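Local coordinates for 4-alpha-glucanotransferase (Streptococcus agalactiae, PDB 6M6T), which belongs to the amylomaltase family of enzymes, whose fold is built around a TIM barrel, at residues 285-290 with 338-343; 278-283 with 332-337; 326-331 with 357-362. All coordinates share one frame; numbering follows the deposited sequence.

Contact 1 of 3, residues 285-290 with 338-343; sequences SGVKMY and LPIIAE. With AC1 (4,6-dideoxy-4-{[(1S,4R,5S,6S)-4,5,6-trihydroxy-3-(hydroxymethyl)cyclohex-2-en-1-yl]amino}-alpha-D-glucopyranose), chain J.
In the TIM barrel of this enzyme, helix 277-289 lies against the outside of strand 340-342, and Val287 closes the gap between them by meeting Leu338 and Ile340. The contact is small and wholly apolar. A single methyl does the touching: Val287 CG1 comes within 4.2 Å of Leu338 CD1 and within 4.3 Å of Ile340 CD1. Those two methyls are themselves neighbours, Leu338 CD1 lying 4.6 Å from Ile340 CD1, so the valine branch seats over the notch between them. Ile340 gets there by folding its chain: with chi2 at -50°, CD1 turns back toward the helix, although its first bond does not point at the helix. The backbones stay 7.6 Å apart at their nearest alpha carbons, Val287 CA and Pro339 CA. Pro339 is the centre of an inverse gamma turn, closed by Ile340 N on Leu338 O at 2.7 Å, which bends the chain just before the strand begins. At the far end of the same segment, Glu343 belongs to the glycan pocket: its OE2 is modelled 2.4 Å from O4 of the bound AC1, a separation too short to interpret at this resolution. OE2 also accepts a hydrogen bond from His297 N, while Tyr347 OH holds AC1. Strand 340-342 runs parallel to strand 292-295, with Ile341 bonded through its backbone to Leu293 and Ile295. Beyond Val287, Met289 and Tyr290 bring helix 277-289 against helix 182-208, where they meet Tyr196, Phe200 and Trp199.

Contact 2 of 3, residues 278-283 with 332-337; sequences WWIYRI and KEKLGD
Ile280 and Ile283, which meet Leu335 across this contact, share their helix with three aromatic rings turned to other neighbours. One face of the Trp278 indole carries Arg282 CD, 3.6 Å above the plane and displaced toward the rim; Trp278 CZ3 lies in turn over one face of Trp279, again off centre. At the Tyr281 ring edge, in its plane, sits the carbonyl oxygen of Trp278. Trp279 is further packed among aromatic side chains, with Phe301 and Tyr266 edge-to-face and the Trp268 ring nearly parallel to its own.

The contact itself turns on one leucine methyl. Leu335 CD1 reaches between successive turns of the helix, 4.0 Å from Ile280 CG2 and 3.8 Å from Ile283 CG2, and rests 3.9 Å from the backbone oxygen of Ile280. In both isoleucines CG1 lies beside the backbone N (chi1 -59° in Ile280, -65° in Ile283) and CG2 is anti to it, which presents two methyls one turn apart to the same leucine. The Ile280 and Leu335 side chains run antiparallel alongside one another, whereas the end of Ile283 turns away from Leu335, its CG1 packing on Ile331. Nearer the solvent, the aliphatic part of Lys334 extends the apolar surface, its CD 4.4 Å from Ile280 CG1, while its NZ forms a salt bridge with Asp275. The helix ends with Leu335, and Gly336 beyond it has a positive phi of 79°. Helices 277-289 and 324-335 thus join side by side through branched aliphatic residues, an arrangement typical of the outer helical layer of a TIM barrel.

Contact 3 of 3, residues 326-331 with 357-362; sequences ELFATI and AGTGFP
An ST turn finishes helix 350-359, and its threonine, Thr359, packs with Phe361 against Phe328 on the neighbouring helix 324-335. The turn is closed by Phe361 N, which donates to Thr359 OG1 over 3.2 Å with an N-H...O angle of 159°. The same hydroxyl is hydrogen-bonded to the backbone oxygen of Leu356, so OG1 takes part in two hydrogen bonds. With chi1 at 64°, OG1 stands between backbone N and carbonyl carbon, and CG2 is left to face Phe328: it lies 4.1 Å from Phe328 CG, approaching the ring at a slant. Phe361 CE2 reaches the same ring, 4.1 Å from Phe328 CD1. Seen from Phe361, this approach is at the ring edge, near its plane, while Thr359 CB occupies one of its faces toward the rim. Gly360, with a phi of 70°, provides the bend that carries Phe361 back alongside Thr359. The Phe328 ring also meets Phe298, and Phe301 edge-to-face. Pro362 is bonded through its backbone to Ala342 of strand 340-342. This is a helix-to-strand turn of a TIM barrel, leading from helix 350-359 into strand 363-366.

Overall arrangement
The three contacts form one continuous patch of the barrel wall. Contacts 1 and 2 share helix 277-289, and contacts 2 and 3 share helix 324-335; strand 340-342 follows that helix and leads on to helix 350-359. Contacts 1 and 2 are partly buried and aliphatic, joined where Leu338 CD1 meets Ile283 CG2 at 3.6 Å. Contact 3 lies at the surface and is built on aromatic rings and a threonine methyl, with a polar turn beside it; its helix segment continues inward through Ile331, which packs on Ile280 and Ile283 of contact 2. Contact 1 lies closest to the chain centre, and its strand segment alone among the six extends into the glycan pocket.

Contact 1 of 3, residues 285-290 with 338-343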
loop_
_atom_site.group_PDB
_atom_site.type_symbol
_atom_site.label_atom_id
_atom_site.label_comp_id
_atom_site.label_asym_id
_atom_site.label_seq_id
_atom_site.Cartn_x
_atom_site.Cartn_y
_atom_site.Cartn_z
ATOM N N SER A 285 -4.075 14.621 2.282
ATOM C CA SER A 285 -4.832 13.822 1.336
ATOM C C SER A 285 -4.896 12.360 1.764
ATOM O O SER A 285 -5.759 11.627 1.276
ATOM C CB SER A 285 -4.237 13.971 -0.061
ATOM O OG SER A 285 -3.357 12.900 -0.349
ATOM N N GLY A 286 -4.027 11.930 2.678
ATOM C CA GLY A 286 -4.079 10.576 3.196
ATOM C C GLY A 286 -5.214 10.399 4.183
ATOM O O GLY A 286 -5.987 9.429 4.117
ATOM N N VAL A 287 -5.330 11.356 5.107
ATOM C CA VAL A 287 -6.440 11.346 6.054
ATOM C C VAL A 287 -7.780 11.657 5.381
ATOM O O VAL A 287 -8.830 11.421 5.980
ATOM C CB VAL A 287 -6.159 12.326 7.201
ATOM C CG1 VAL A 287 -4.749 12.107 7.744
ATOM C CG2 VAL A 287 -6.350 13.761 6.733
ATOM N N LYS A 288 -7.795 12.202 4.166
ATOM C CA LYS A 288 -9.069 12.185 3.454
ATOM C C LYS A 288 -9.275 10.891 2.670
ATOM O O LYS A 288 -10.410 10.416 2.548
ATOM C CB LYS A 288 -9.215 13.394 2.514
ATOM C CG LYS A 288 -10.651 13.508 1.959
ATOM C CD LYS A 288 -10.838 14.520 0.819
ATOM C CE LYS A 288 -12.179 14.292 0.071
ATOM N NZ LYS A 288 -13.077 15.489 0.053
ATOM N N MET A 289 -8.202 10.294 2.149
ATOM C CA MET A 289 -8.361 9.056 1.398
ATOM C C MET A 289 -8.799 7.915 2.298
ATOM O O MET A 289 -9.420 6.959 1.828
ATOM C CB MET A 289 -7.056 8.693 0.685
ATOM C CG MET A 289 -6.952 9.224 -0.754
ATOM S SD MET A 289 -8.098 8.487 -1.960
ATOM C CE MET A 289 -7.790 6.716 -1.775
ATOM N N TYR A 290 -8.499 7.995 3.585
ATOM C CA TYR A 290 -8.669 6.860 4.473
ATOM C C TYR A 290 -9.325 7.312 5.766
ATOM O O TYR A 290 -9.699 8.481 5.933
ATOM C CB TYR A 290 -7.318 6.189 4.730
ATOM C CG TYR A 290 -6.590 5.896 3.438
ATOM C CD1 TYR A 290 -7.152 5.058 2.471
ATOM C CD2 TYR A 290 -5.365 6.469 3.164
ATOM C CE1 TYR A 290 -6.491 4.780 1.282
ATOM C CE2 TYR A 290 -4.700 6.202 1.970
ATOM C CZ TYR A 290 -5.266 5.360 1.040
ATOM O OH TYR A 290 -4.593 5.099 -0.129
ATOM N N LEU A 338 -3.908 13.316 14.507
ATOM C CA LEU A 338 -4.514 12.591 13.387
ATOM C C LEU A 338 -4.408 11.083 13.554
ATOM O O LEU A 338 -3.441 10.585 14.143
ATOM C CB LEU A 338 -3.876 12.972 12.042
ATOM C CG LEU A 338 -3.778 14.448 11.683
ATOM C CD1 LEU A 338 -2.783 14.633 10.535
ATOM C CD2 LEU A 338 -5.157 15.027 11.358
ATOM N N PRO A 339 -5.374 10.321 12.998
ATOM C CA PRO A 339 -5.320 8.857 13.125
ATOM C C PRO A 339 -4.194 8.205 12.338
ATOM O O PRO A 339 -4.464 7.546 11.325
ATOM C CB PRO A 339 -6.672 8.414 12.566
ATOM C CG PRO A 339 -7.018 9.460 11.569
ATOM C CD PRO A 339 -6.489 10.752 12.128
ATOM N N ILE A 340 -2.944 8.360 12.784
ATOM C CA ILE A 340 -1.809 7.710 12.134
ATOM C C ILE A 340 -1.389 6.502 12.955
ATOM O O ILE A 340 -1.364 6.554 14.196
ATOM C CB ILE A 340 -0.613 8.666 11.961
ATOM C CG1 ILE A 340 -1.064 10.060 11.527
ATOM C CG2 ILE A 340 0.394 8.078 10.976
ATOM C CD1 ILE A 340 -1.998 10.083 10.369
ATOM N N ILE A 341 -1.028 5.416 12.276
ATOM C CA ILE A 341 -0.272 4.345 12.904
ATOM C C ILE A 341 1.081 4.282 12.225
ATOM O O ILE A 341 1.191 4.502 11.011
ATOM C CB ILE A 341 -0.999 2.990 12.860
ATOM C CG1 ILE A 341 -1.027 2.436 11.443
ATOM C CG2 ILE A 341 -2.405 3.120 13.434
ATOM C CD1 ILE A 341 -1.770 1.122 11.329
ATOM N N ALA A 342 2.115 4.031 13.023
ATOM C CA ALA A 342 3.499 4.105 12.582
ATOM C C ALA A 342 4.079 2.709 12.433
ATOM O O ALA A 342 4.014 1.896 13.361
ATOM C CB ALA A 342 4.328 4.911 13.576
ATOM N N GLU A 343 4.654 2.439 11.272
ATOM C CA GLU A 343 5.286 1.152 10.988
ATOM C C GLU A 343 6.754 1.259 11.390
ATOM O O GLU A 343 7.582 1.757 10.628
ATOM C CB GLU A 343 5.121 0.805 9.508
ATOM C CG GLU A 343 5.316 -0.667 9.168
ATOM C CD GLU A 343 6.746 -0.985 8.724
ATOM O OE1 GLU A 343 7.447 -1.705 9.457
ATOM O OE2 GLU A 343 7.184 -0.531 7.640
HETATM C C1 AC1 J . 14.188 -7.558 10.055
HETATM O O2 AC1 J . 16.331 -7.114 9.005
HETATM C C2 AC1 J . 14.913 -7.151 8.772
HETATM C C4A AC1 J . 10.386 -2.094 6.131
HETATM C C3 AC1 J . 14.486 -5.763 8.396
HETATM O O3 AC1 J . 15.185 -5.429 7.203
HETATM C C4 AC1 J . 12.976 -5.726 8.158
HETATM N N4A AC1 J . 12.499 -4.363 7.909
HETATM C C5 AC1 J . 12.227 -6.222 9.377
HETATM O O5 AC1 J . 12.724 -7.527 9.814
HETATM C C6 AC1 J . 10.724 -6.255 9.026
HETATM C C1B AC1 J . 12.630 -3.888 6.525
HETATM C C2B AC1 J . 12.720 -2.397 6.612
HETATM O O2B AC1 J . 13.753 -2.100 7.552
HETATM C C3B AC1 J . 11.421 -1.870 7.164
HETATM O O3B AC1 J . 11.497 -0.465 7.355
HETATM O O4 AC1 J . 9.107 -1.687 6.662
HETATM C C5B AC1 J . 10.387 -3.429 5.693
HETATM C C7B AC1 J . 11.492 -4.272 5.827
HETATM C C6B AC1 J . 9.154 -3.937 4.976
HETATM O O6B AC1 J . 8.045 -3.214 5.513
#

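Contact 2 of 3, residues 278-283 with 332-337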
loop_
_atom_site.group_PDB
_atom_site.type_symbol
_atom_site.label_atom_id
_atom_site.label_comp_id
_atom_site.label_asym_id
_atom_site.label_seq_id
_atom_site.Cartn_x
_atom_site.Cartn_y
_atom_site.Cartn_z
ATOM N N TRP A 278 5.046 19.935 1.291
ATOM C CA TRP A 278 4.643 18.765 0.522
ATOM C C TRP A 278 4.166 17.637 1.428
ATOM O O TRP A 278 3.206 16.934 1.100
ATOM C CB TRP A 278 5.803 18.299 -0.350
ATOM C CG TRP A 278 5.487 17.144 -1.250
ATOM C CD1 TRP A 278 4.577 17.117 -2.285
ATOM C CD2 TRP A 278 6.089 15.842 -1.210
ATOM N NE1 TRP A 278 4.586 15.876 -2.881
ATOM C CE2 TRP A 278 5.502 15.078 -2.241
ATOM C CE3 TRP A 278 7.065 15.248 -0.399
ATOM C CZ2 TRP A 278 5.864 13.752 -2.480
ATOM C CZ3 TRP A 278 7.424 13.933 -0.644
ATOM C CH2 TRP A 278 6.828 13.203 -1.674
ATOM N N TRP A 279 4.822 17.453 2.574
ATOM C CA TRP A 279 4.436 16.387 3.490
ATOM C C TRP A 279 3.092 16.675 4.144
ATOM O O TRP A 279 2.300 15.754 4.384
ATOM C CB TRP A 279 5.510 16.217 4.553
ATOM C CG TRP A 279 6.642 15.357 4.127
ATOM C CD1 TRP A 279 7.934 15.745 3.929
ATOM C CD2 TRP A 279 6.596 13.949 3.858
ATOM N NE1 TRP A 279 8.696 14.662 3.555
ATOM C CE2 TRP A 279 7.895 13.551 3.502
ATOM C CE3 TRP A 279 5.583 12.994 3.881
ATOM C CZ2 TRP A 279 8.205 12.238 3.168
ATOM C CZ3 TRP A 279 5.897 11.694 3.556
ATOM C CH2 TRP A 279 7.193 11.329 3.204
ATOM N N ILE A 280 2.827 17.942 4.471
ATOM C CA ILE A 280 1.514 18.293 4.998
ATOM C C ILE A 280 0.446 17.948 3.979
ATOM O O ILE A 280 -0.620 17.440 4.325
ATOM C CB ILE A 280 1.461 19.780 5.390
ATOM C CG1 ILE A 280 2.525 20.087 6.448
ATOM C CG2 ILE A 280 0.059 20.164 5.856
ATOM C CD1 ILE A 280 2.235 19.479 7.773
ATOM N N TYR A 281 0.743 18.166 2.702
ATOM C CA TYR A 281 -0.215 17.843 1.647
ATOM C C TYR A 281 -0.404 16.332 1.499
ATOM O O TYR A 281 -1.537 15.845 1.345
ATOM C CB TYR A 281 0.260 18.508 0.354
ATOM C CG TYR A 281 -0.142 17.866 -0.939
ATOM C CD1 TYR A 281 -1.381 18.117 -1.510
ATOM C CD2 TYR A 281 0.743 17.045 -1.619
ATOM C CE1 TYR A 281 -1.740 17.537 -2.715
ATOM C CE2 TYR A 281 0.400 16.469 -2.817
ATOM C CZ TYR A 281 -0.841 16.715 -3.368
ATOM O OH TYR A 281 -1.171 16.126 -4.574
ATOM N N ARG A 282 0.686 15.571 1.571
ATOM C CA ARG A 282 0.577 14.116 1.518
ATOM C C ARG A 282 -0.314 13.592 2.643
ATOM O O ARG A 282 -1.283 12.860 2.396
ATOM C CB ARG A 282 1.966 13.480 1.595
ATOM C CG ARG A 282 2.770 13.515 0.300
ATOM C CD ARG A 282 3.799 12.388 0.256
ATOM N NE ARG A 282 3.169 11.082 0.079
ATOM C CZ ARG A 282 3.841 9.943 -0.028
ATOM N NH1 ARG A 282 5.168 9.954 0.027
ATOM N NH2 ARG A 282 3.193 8.799 -0.187
ATOM N N ILE A 283 0.001 13.986 3.887
ATOM C CA ILE A 283 -0.737 13.535 5.069
ATOM C C ILE A 283 -2.189 13.983 5.004
ATOM O O ILE A 283 -3.097 13.244 5.403
ATOM C CB ILE A 283 -0.056 14.057 6.352
ATOM C CG1 ILE A 283 1.341 13.451 6.535
ATOM C CG2 ILE A 283 -0.890 13.747 7.550
ATOM C CD1 ILE A 283 1.333 12.019 7.008
ATOM N N LYS A 332 1.233 18.078 13.516
ATOM C CA LYS A 332 0.327 18.284 14.646
ATOM C C LYS A 332 -0.228 19.705 14.668
ATOM O O LYS A 332 -1.444 19.906 14.704
ATOM C CB LYS A 332 1.027 17.974 15.974
ATOM C CG LYS A 332 0.047 17.705 17.116
ATOM C CD LYS A 332 0.676 17.862 18.484
ATOM C CE LYS A 332 -0.272 17.337 19.596
ATOM N NZ LYS A 332 -0.591 18.327 20.697
ATOM N N GLU A 333 0.653 20.707 14.642
ATOM C CA GLU A 333 0.190 22.092 14.675
ATOM C C GLU A 333 -0.787 22.396 13.533
ATOM O O GLU A 333 -1.878 22.937 13.757
ATOM C CB GLU A 333 1.378 23.051 14.621
ATOM C CG GLU A 333 0.942 24.515 14.620
ATOM C CD GLU A 333 0.034 24.867 15.813
ATOM O OE1 GLU A 333 -1.220 24.823 15.677
ATOM O OE2 GLU A 333 0.583 25.183 16.899
ATOM N N LYS A 334 -0.415 22.057 12.298
ATOM C CA LYS A 334 -1.181 22.553 11.165
ATOM C C LYS A 334 -2.425 21.719 10.893
ATOM O O LYS A 334 -3.416 22.246 10.377
ATOM C CB LYS A 334 -0.288 22.609 9.926
ATOM C CG LYS A 334 0.556 23.858 9.847
ATOM C CD LYS A 334 1.540 23.752 8.721
ATOM C CE LYS A 334 2.243 25.073 8.503
ATOM N NZ LYS A 334 2.963 25.044 7.200
ATOM N N LEU A 335 -2.407 20.441 11.255
ATOM C CA LEU A 335 -3.461 19.503 10.907
ATOM C C LEU A 335 -4.270 19.010 12.102
ATOM O O LEU A 335 -5.275 18.317 11.894
ATOM C CB LEU A 335 -2.853 18.300 10.178
ATOM C CG LEU A 335 -2.370 18.616 8.771
ATOM C CD1 LEU A 335 -1.887 17.365 8.042
ATOM C CD2 LEU A 335 -3.511 19.260 8.047
ATOM N N GLY A 336 -3.882 19.370 13.339
ATOM C CA GLY A 336 -4.392 18.729 14.542
ATOM C C GLY A 336 -3.700 17.397 14.782
ATOM O O GLY A 336 -2.774 17.023 14.062
ATOM N N ASP A 337 -4.152 16.667 15.806
ATOM C CA ASP A 337 -3.731 15.273 15.974
ATOM C C ASP A 337 -4.528 14.386 15.008
ATOM O O ASP A 337 -5.667 14.706 14.653
ATOM C CB ASP A 337 -3.880 14.828 17.442
ATOM C CG ASP A 337 -5.322 14.914 17.970
ATOM O OD1 ASP A 337 -6.254 14.376 17.322
ATOM O OD2 ASP A 337 -5.521 15.528 19.054
#

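Contact 3 of 3, residues 326-331 with 357-362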
loop_
_atom_site.group_PDB
_atom_site.type_symbol
_atom_site.label_atom_id
_atom_site.label_comp_id
_atom_site.label_asym_id
_atom_site.label_seq_id
_atom_site.Cartn_x
_atom_site.Cartn_y
_atom_site.Cartn_z
ATOM N N GLU A 326 10.717 17.741 13.890
ATOM C CA GLU A 326 10.169 18.982 13.338
ATOM C C GLU A 326 8.979 18.699 12.420
ATOM O O GLU A 326 7.944 19.371 12.503
ATOM C CB GLU A 326 11.258 19.763 12.587
ATOM C CG GLU A 326 12.467 20.156 13.431
ATOM C CD GLU A 326 13.386 18.966 13.713
ATOM O OE1 GLU A 326 14.080 18.950 14.766
ATOM O OE2 GLU A 326 13.388 18.033 12.876
ATOM N N LEU A 327 9.119 17.706 11.535
ATOM C CA LEU A 327 8.043 17.373 10.605
ATOM C C LEU A 327 6.768 17.044 11.355
ATOM O O LEU A 327 5.685 17.545 11.024
ATOM C CB LEU A 327 8.446 16.189 9.726
ATOM C CG LEU A 327 7.268 15.418 9.127
ATOM C CD1 LEU A 327 6.667 16.199 7.968
ATOM C CD2 LEU A 327 7.669 14.023 8.667
ATOM N N PHE A 328 6.878 16.204 12.381
ATOM C CA PHE A 328 5.651 15.769 13.025
ATOM C C PHE A 328 5.089 16.844 13.949
ATOM O O PHE A 328 3.867 16.940 14.100
ATOM C CB PHE A 328 5.889 14.435 13.732
ATOM C CG PHE A 328 5.986 13.269 12.775
ATOM C CD1 PHE A 328 4.849 12.767 12.152
ATOM C CD2 PHE A 328 7.222 12.703 12.461
ATOM C CE1 PHE A 328 4.932 11.708 11.259
ATOM C CE2 PHE A 328 7.312 11.641 11.564
ATOM C CZ PHE A 328 6.158 11.142 10.966
ATOM N N ALA A 329 5.928 17.697 14.534
ATOM C CA ALA A 329 5.368 18.853 15.226
ATOM C C ALA A 329 4.604 19.743 14.254
ATOM O O ALA A 329 3.526 20.260 14.580
ATOM C CB ALA A 329 6.467 19.647 15.927
ATOM N N THR A 330 5.146 19.934 13.052
ATOM C CA THR A 330 4.470 20.779 12.080
ATOM C C THR A 330 3.141 20.174 11.680
ATOM O O THR A 330 2.143 20.893 11.550
ATOM C CB THR A 330 5.353 20.992 10.855
ATOM O OG1 THR A 330 6.669 21.359 11.280
ATOM C CG2 THR A 330 4.793 22.104 9.988
ATOM N N ILE A 331 3.106 18.847 11.498
ATOM C CA ILE A 331 1.847 18.187 11.143
ATOM C C ILE A 331 0.828 18.352 12.270
ATOM O O ILE A 331 -0.314 18.757 12.032
ATOM C CB ILE A 331 2.075 16.705 10.776
ATOM C CG1 ILE A 331 2.882 16.587 9.481
ATOM C CG2 ILE A 331 0.751 15.994 10.557
ATOM C CD1 ILE A 331 3.420 15.201 9.214
ATOM N N ALA A 357 7.437 8.007 20.843
ATOM C CA ALA A 357 6.907 8.591 22.076
ATOM C C ALA A 357 6.397 10.022 21.863
ATOM O O ALA A 357 5.324 10.397 22.365
ATOM C CB ALA A 357 7.977 8.557 23.161
ATOM N N GLY A 358 7.137 10.827 21.094
ATOM C CA GLY A 358 6.687 12.174 20.803
ATOM C C GLY A 358 5.402 12.233 19.998
ATOM O O GLY A 358 4.632 13.188 20.131
ATOM N N THR A 359 5.153 11.243 19.132
ATOM C CA THR A 359 3.868 11.300 18.423
ATOM C C THR A 359 2.715 10.687 19.218
ATOM O O THR A 359 1.573 11.139 19.084
ATOM C CB THR A 359 3.943 10.609 17.060
ATOM O OG1 THR A 359 4.206 9.209 17.225
ATOM C CG2 THR A 359 5.015 11.220 16.209
ATOM N N GLY A 360 2.976 9.674 20.045
ATOM C CA GLY A 360 1.887 8.935 20.643
ATOM C C GLY A 360 1.088 8.071 19.685
ATOM O O GLY A 360 0.094 7.469 20.108
ATOM N N PHE A 361 1.486 7.992 18.410
ATOM C CA PHE A 361 0.871 7.050 17.492
ATOM C C PHE A 361 1.117 5.626 17.970
ATOM O O PHE A 361 2.156 5.337 18.565
ATOM C CB PHE A 361 1.452 7.155 16.082
ATOM C CG PHE A 361 1.337 8.508 15.442
ATOM C CD1 PHE A 361 0.203 9.294 15.624
ATOM C CD2 PHE A 361 2.360 8.968 14.610
ATOM C CE1 PHE A 361 0.099 10.532 15.014
ATOM C CE2 PHE A 361 2.275 10.200 14.012
ATOM C CZ PHE A 361 1.137 10.988 14.215
ATOM N N PRO A 362 0.197 4.708 17.700
ATOM C CA PRO A 362 0.540 3.290 17.835
ATOM C C PRO A 362 1.663 2.874 16.893
ATOM O O PRO A 362 1.791 3.357 15.766
ATOM C CB PRO A 362 -0.772 2.563 17.500
ATOM C CG PRO A 362 -1.837 3.632 17.385
ATOM C CD PRO A 362 -1.257 4.936 17.809
#